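Local atomic coordinates of pyruvate kinase (Pyrobaculum aerophilum, PDB entry 3QTG), a protein that catalyses the last step of glycolysis, interconverting phosphoenolpyruvate plus ADP with pyruvate plus ATP, using a divalent metal cation. Residues V367-A370 with Q371-A375; V45-L49 with A50-P54. One frame throughout, in Å; residues are numbered along the deposited sequence.

Both contacts are local, and each joins residues that follow one another in the chain. Interaction 2 comes first. It lies in the TIM barrel, where strand 44-48 runs into the loop before helix 54-71, and it carries residues probably involved in binding substrate, ATP and potassium. Interaction 1 comes much later, at the C-terminal end of helix 358-373 in the alpha/beta domain, away from these sites. The centres of the two contacts are about 41 Å apart, on opposite sides of the chain's centre, and their nearest atoms are about 25 Å apart. One shapes a turn at the active-site end of the barrel. The other shapes a helix end that faces a second subunit of the tetramer.

Interaction 1. Residues V367-A370 with Q371-A375; sequences VELA and QDLGA
A370 meets A375 where the chain turns out of helix 358-373. Its carbonyl oxygen is the main acceptor there. A375 N donates to A370 O at 2.8 Å, and the bond is almost straight, with an N-H...O angle of 176°. L373 N also reaches A370 O, but only in a weak bond. The methyl groups follow the same fold-back: A370 CB lies 4.2 Å from A375 CB. Strand 444-448 covers both methyls through V445.

L369 packs one helical turn away from L373. With chi1 at 180°, L369 CG stands beside its own carbonyl carbon, on the side where L373 follows. L369 CG comes to 3.8 Å from L373 CD1, and the two side chains meet at a slant. L373 CG stands beside its own backbone N, which puts it 3.3 Å from L369 O. L373 N donates to that same oxygen at 3.0 Å. An alanine in place of L373 is likely to open a gap beside the L369 isobutyl group and to remove packing on L461 and on S358 of the second subunit. L369 itself touches F362 of that subunit.

Q371 continues the regular helix. Q371 N donates to V367 O at 2.9 Å, and Q371 CB rests near the carbonyls of V367 and E368. Its amide end bends away from this turn, and the side chain touches R396. D372 N makes the next helical bond, to E368 O.

G374 leaves the helix with positive phi (64°), a conformation that favours glycine. G374 N bonds back to Q371 O at 3.3 Å. Together with the bond from A375 N to A370 O, this is a Schellman motif, a common C-terminal helix cap, and the A370 and A375 methyls close it on the apolar side.

Interaction 2. Residues V45-L49 with A50-P54; sequences VRINL and AHASP
At the C-terminal end of TIM-barrel strand 44-48, N48 turns the chain into the following loop through A50 and H51. This is the active-site end of the barrel. N48 probably binds potassium, and N48 to H51 probably form part of the ATP site.

N48 uses both its side chain and its backbone. Its CG lies opposite the backbone N (chi1 -172°), which sends the amide forward along the loop. A50 N donates to N48 OD1 at 3.3 Å and closes an Asx turn. The donor sits above the amide plane, 62° out of it. H51 N makes a weak bond to N48 O. N48 ND2 comes obliquely to the H51 ring, 3.4 Å from H51 ND1, with the amide and ring planes 64° apart. A50 CB sits 4.0 Å above one face of the H51 ring, toward its rim.

Close by, R46, probably a substrate-binding residue, forms a salt bridge to D80, itself a likely potassium ligand. S53 takes the N-cap position of helix 54-71, and S53 N bonds to E56 OE1, one half of a capping box.

L49 and A52 both pack on V57 of that helix. A52 points its methyl back at the strand end. There A52 CB comes to 3.1 Å from N48 O, and it lies 3.7 Å from I47 CG2.

Interaction 1. Residues V367-A370 with Q371-A375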
ATOM      1  N   VAL A 367     -12.811  -4.108  14.177  1.00 38.99           N
ATOM      2  CA  VAL A 367     -11.547  -4.179  14.913  1.00 38.67           C
ATOM      3  C   VAL A 367     -10.649  -2.980  14.539  1.00 39.82           C
ATOM      4  O   VAL A 367     -10.083  -2.334  15.418  1.00 38.96           O
ATOM      5  CB  VAL A 367     -10.835  -5.530  14.666  1.00 38.37           C
ATOM      6  CG1 VAL A 367      -9.346  -5.456  15.038  1.00 37.44           C
ATOM      7  CG2 VAL A 367     -11.561  -6.664  15.415  1.00 36.06           C
ATOM      8  N   GLU A 368     -10.547  -2.698  13.240  1.00 40.79           N
ATOM      9  CA  GLU A 368      -9.767  -1.571  12.735  1.00 43.82           C
ATOM     10  C   GLU A 368     -10.367  -0.251  13.174  1.00 44.16           C
ATOM     11  O   GLU A 368      -9.639   0.673  13.513  1.00 44.72           O
ATOM     12  CB  GLU A 368      -9.618  -1.648  11.207  1.00 43.65           C
ATOM     13  CG  GLU A 368      -8.818  -2.885  10.813  1.00 45.50           C
ATOM     14  CD  GLU A 368      -8.606  -3.076   9.321  1.00 47.91           C
ATOM     15  OE1 GLU A 368      -9.370  -2.505   8.494  1.00 52.60           O
ATOM     16  OE2 GLU A 368      -7.667  -3.843   8.990  1.00 51.96           O
ATOM     17  N   LEU A 369     -11.694  -0.181  13.225  1.00 44.92           N
ATOM     18  CA  LEU A 369     -12.345   1.008  13.725  1.00 45.75           C
ATOM     19  C   LEU A 369     -11.989   1.216  15.189  1.00 44.95           C
ATOM     20  O   LEU A 369     -11.516   2.281  15.552  1.00 45.61           O
ATOM     21  CB  LEU A 369     -13.867   0.971  13.495  1.00 46.11           C
ATOM     22  CG  LEU A 369     -14.685   2.184  13.986  1.00 47.66           C
ATOM     23  CD1 LEU A 369     -14.437   3.464  13.144  1.00 46.80           C
ATOM     24  CD2 LEU A 369     -16.186   1.821  14.013  1.00 46.97           C
ATOM     25  N   ALA A 370     -12.182   0.207  16.026  1.00 44.69           N
ATOM     26  CA  ALA A 370     -11.828   0.340  17.440  1.00 44.49           C
ATOM     27  C   ALA A 370     -10.363   0.737  17.629  1.00 44.62           C
ATOM     28  O   ALA A 370     -10.054   1.540  18.490  1.00 44.88           O
ATOM     29  CB  ALA A 370     -12.145  -0.922  18.211  1.00 43.51           C
ATOM     30  N   GLN A 371      -9.482   0.159  16.817  1.00 45.22           N
ATOM     31  CA  GLN A 371      -8.055   0.501  16.802  1.00 46.29           C
ATOM     32  C   GLN A 371      -7.851   2.000  16.502  1.00 46.73           C
ATOM     33  O   GLN A 371      -7.150   2.685  17.234  1.00 46.64           O
ATOM     34  CB  GLN A 371      -7.299  -0.395  15.801  1.00 46.09           C
ATOM     35  CG  GLN A 371      -5.790  -0.128  15.649  1.00 48.90           C
ATOM     36  CD  GLN A 371      -5.019  -0.092  16.983  1.00 52.78           C
ATOM     37  OE1 GLN A 371      -5.311  -0.837  17.919  1.00 53.84           O
ATOM     38  NE2 GLN A 371      -4.023   0.789  17.063  1.00 55.35           N
ATOM     39  N   ASP A 372      -8.509   2.493  15.452  1.00 47.34           N
ATOM     40  CA  ASP A 372      -8.482   3.902  15.077  1.00 48.31           C
ATOM     41  C   ASP A 372      -9.017   4.877  16.118  1.00 48.23           C
ATOM     42  O   ASP A 372      -8.530   5.996  16.205  1.00 48.51           O
ATOM     43  CB  ASP A 372      -9.257   4.108  13.796  1.00 49.11           C
ATOM     44  CG  ASP A 372      -8.373   4.167  12.609  1.00 52.67           C
ATOM     45  OD1 ASP A 372      -7.851   5.270  12.319  1.00 58.36           O
ATOM     46  OD2 ASP A 372      -8.203   3.122  11.948  1.00 56.43           O
ATOM     47  N   LEU A 373     -10.026   4.462  16.887  1.00 47.66           N
ATOM     48  CA  LEU A 373     -10.624   5.335  17.893  1.00 47.04           C
ATOM     49  C   LEU A 373     -10.016   5.156  19.269  1.00 46.75           C
ATOM     50  O   LEU A 373     -10.421   5.839  20.204  1.00 46.61           O
ATOM     51  CB  LEU A 373     -12.133   5.098  17.997  1.00 46.72           C
ATOM     52  CG  LEU A 373     -12.914   5.045  16.699  1.00 47.53           C
ATOM     53  CD1 LEU A 373     -14.291   4.501  16.986  1.00 48.29           C
ATOM     54  CD2 LEU A 373     -12.970   6.421  16.000  1.00 50.24           C
ATOM     55  N   GLY A 374      -9.067   4.225  19.395  1.00 45.99           N
ATOM     56  CA  GLY A 374      -8.497   3.859  20.683  1.00 45.03           C
ATOM     57  C   GLY A 374      -9.521   3.246  21.621  1.00 44.37           C
ATOM     58  O   GLY A 374      -9.473   3.469  22.835  1.00 45.05           O
ATOM     59  N   ALA A 375     -10.438   2.453  21.061  1.00 43.06           N
ATOM     60  CA  ALA A 375     -11.633   1.998  21.783  1.00 41.80           C
ATOM     61  C   ALA A 375     -11.571   0.531  22.228  1.00 41.34           C
ATOM     62  O   ALA A 375     -10.949  -0.298  21.576  1.00 40.26           O
ATOM     63  CB  ALA A 375     -12.874   2.229  20.900  1.00 41.36           C
TER

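Interaction 2. Residues V45-L49 with A50-P54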
ATOM      1  N   VAL A  45      -7.220 -24.776  32.425  1.00 40.97           N
ATOM      2  CA  VAL A  45      -6.462 -25.872  33.019  1.00 41.12           C
ATOM      3  C   VAL A  45      -6.508 -27.042  32.071  1.00 41.33           C
ATOM      4  O   VAL A  45      -7.504 -27.233  31.365  1.00 41.27           O
ATOM      5  CB  VAL A  45      -6.978 -26.320  34.457  1.00 41.51           C
ATOM      6  CG1 VAL A  45      -6.962 -25.156  35.453  1.00 41.12           C
ATOM      7  CG2 VAL A  45      -8.352 -26.959  34.382  1.00 41.43           C
ATOM      8  N   ARG A  46      -5.421 -27.806  32.050  1.00 41.50           N
ATOM      9  CA  ARG A  46      -5.326 -29.012  31.256  1.00 42.48           C
ATOM     10  C   ARG A  46      -5.267 -30.242  32.192  1.00 43.03           C
ATOM     11  O   ARG A  46      -4.662 -30.196  33.262  1.00 42.11           O
ATOM     12  CB  ARG A  46      -4.096 -28.960  30.324  1.00 41.85           C
ATOM     13  CG  ARG A  46      -4.130 -30.024  29.198  1.00 44.33           C
ATOM     14  CD  ARG A  46      -2.877 -30.090  28.296  1.00 42.82           C
ATOM     15  NE  ARG A  46      -1.724 -30.517  29.047  1.00 46.45           N
ATOM     16  CZ  ARG A  46      -1.031 -31.645  28.895  1.00 46.91           C
ATOM     17  NH1 ARG A  46      -1.298 -32.561  27.971  1.00 47.46           N
ATOM     18  NH2 ARG A  46      -0.017 -31.837  29.698  1.00 48.18           N
ATOM     19  N   ILE A  47      -5.915 -31.325  31.786  1.00 44.20           N
ATOM     20  CA  ILE A  47      -5.802 -32.594  32.498  1.00 46.16           C
ATOM     21  C   ILE A  47      -5.410 -33.639  31.470  1.00 47.12           C
ATOM     22  O   ILE A  47      -6.077 -33.790  30.440  1.00 47.30           O
ATOM     23  CB  ILE A  47      -7.114 -32.964  33.280  1.00 47.09           C
ATOM     24  CG1 ILE A  47      -7.372 -31.941  34.404  1.00 46.54           C
ATOM     25  CG2 ILE A  47      -7.026 -34.375  33.866  1.00 47.28           C
ATOM     26  CD1 ILE A  47      -8.826 -31.814  34.817  1.00 48.44           C
ATOM     27  N   ASN A  48      -4.284 -34.298  31.724  1.00 48.41           N
ATOM     28  CA  ASN A  48      -3.718 -35.275  30.811  1.00 50.26           C
ATOM     29  C   ASN A  48      -4.278 -36.652  31.152  1.00 52.29           C
ATOM     30  O   ASN A  48      -4.026 -37.179  32.238  1.00 52.54           O
ATOM     31  CB  ASN A  48      -2.197 -35.252  30.951  1.00 50.30           C
ATOM     32  CG  ASN A  48      -1.480 -36.086  29.902  1.00 51.04           C
ATOM     33  OD1 ASN A  48      -2.090 -36.702  29.020  1.00 55.13           O
ATOM     34  ND2 ASN A  48      -0.164 -36.103  29.994  1.00 50.10           N
ATOM     35  N   LEU A  49      -5.054 -37.227  30.230  1.00 53.91           N
ATOM     36  CA  LEU A  49      -5.726 -38.501  30.480  1.00 55.58           C
ATOM     37  C   LEU A  49      -4.788 -39.721  30.326  1.00 56.96           C
ATOM     38  O   LEU A  49      -5.224 -40.870  30.471  1.00 57.17           O
ATOM     39  CB  LEU A  49      -6.990 -38.638  29.612  1.00 55.56           C
ATOM     40  CG  LEU A  49      -8.108 -37.591  29.772  1.00 55.14           C
ATOM     41  CD1 LEU A  49      -9.270 -37.896  28.849  1.00 53.77           C
ATOM     42  CD2 LEU A  49      -8.587 -37.464  31.215  1.00 53.08           C
ATOM     43  N   ALA A  50      -3.519 -39.453  30.006  1.00 57.83           N
ATOM     44  CA  ALA A  50      -2.431 -40.427  30.143  1.00 59.49           C
ATOM     45  C   ALA A  50      -2.134 -40.729  31.623  1.00 60.94           C
ATOM     46  O   ALA A  50      -2.036 -41.890  32.016  1.00 61.69           O
ATOM     47  CB  ALA A  50      -1.173 -39.905  29.454  1.00 58.82           C
ATOM     48  N   HIS A  51      -2.002 -39.683  32.438  1.00 62.27           N
ATOM     49  CA  HIS A  51      -1.606 -39.828  33.840  1.00 63.93           C
ATOM     50  C   HIS A  51      -2.758 -39.649  34.814  1.00 65.29           C
ATOM     51  O   HIS A  51      -2.555 -39.708  36.029  1.00 66.14           O
ATOM     52  CB  HIS A  51      -0.516 -38.819  34.214  1.00 63.75           C
ATOM     53  CG  HIS A  51       0.625 -38.764  33.247  1.00 63.88           C
ATOM     54  ND1 HIS A  51       1.168 -37.574  32.814  1.00 64.17           N
ATOM     55  CD2 HIS A  51       1.331 -39.748  32.640  1.00 64.60           C
ATOM     56  CE1 HIS A  51       2.160 -37.827  31.977  1.00 64.80           C
ATOM     57  NE2 HIS A  51       2.277 -39.138  31.852  1.00 65.14           N
ATOM     58  N   ALA A  52      -3.959 -39.417  34.292  1.00 66.17           N
ATOM     59  CA  ALA A  52      -5.089 -39.081  35.151  1.00 67.32           C
ATOM     60  C   ALA A  52      -6.080 -40.217  35.289  1.00 68.35           C
ATOM     61  O   ALA A  52      -6.583 -40.751  34.295  1.00 68.60           O
ATOM     62  CB  ALA A  52      -5.787 -37.815  34.673  1.00 66.77           C
ATOM     63  N   SER A  53      -6.330 -40.575  36.544  1.00 69.35           N
ATOM     64  CA  SER A  53      -7.382 -41.496  36.938  1.00 70.47           C
ATOM     65  C   SER A  53      -8.725 -40.757  36.872  1.00 70.64           C
ATOM     66  O   SER A  53      -8.781 -39.568  37.194  1.00 70.62           O
ATOM     67  CB  SER A  53      -7.114 -41.953  38.371  1.00 71.03           C
ATOM     68  OG  SER A  53      -8.171 -42.747  38.869  1.00 73.22           O
ATOM     69  N   PRO A  54      -9.808 -41.450  36.452  1.00 70.78           N
ATOM     70  CA  PRO A  54     -11.143 -40.842  36.376  1.00 70.48           C
ATOM     71  C   PRO A  54     -11.579 -40.087  37.636  1.00 70.34           C
ATOM     72  O   PRO A  54     -12.322 -39.115  37.531  1.00 70.20           O
ATOM     73  CB  PRO A  54     -12.056 -42.048  36.147  1.00 71.13           C
ATOM     74  CG  PRO A  54     -11.207 -43.011  35.418  1.00 71.20           C
ATOM     75  CD  PRO A  54      -9.832 -42.859  36.009  1.00 71.16           C
TER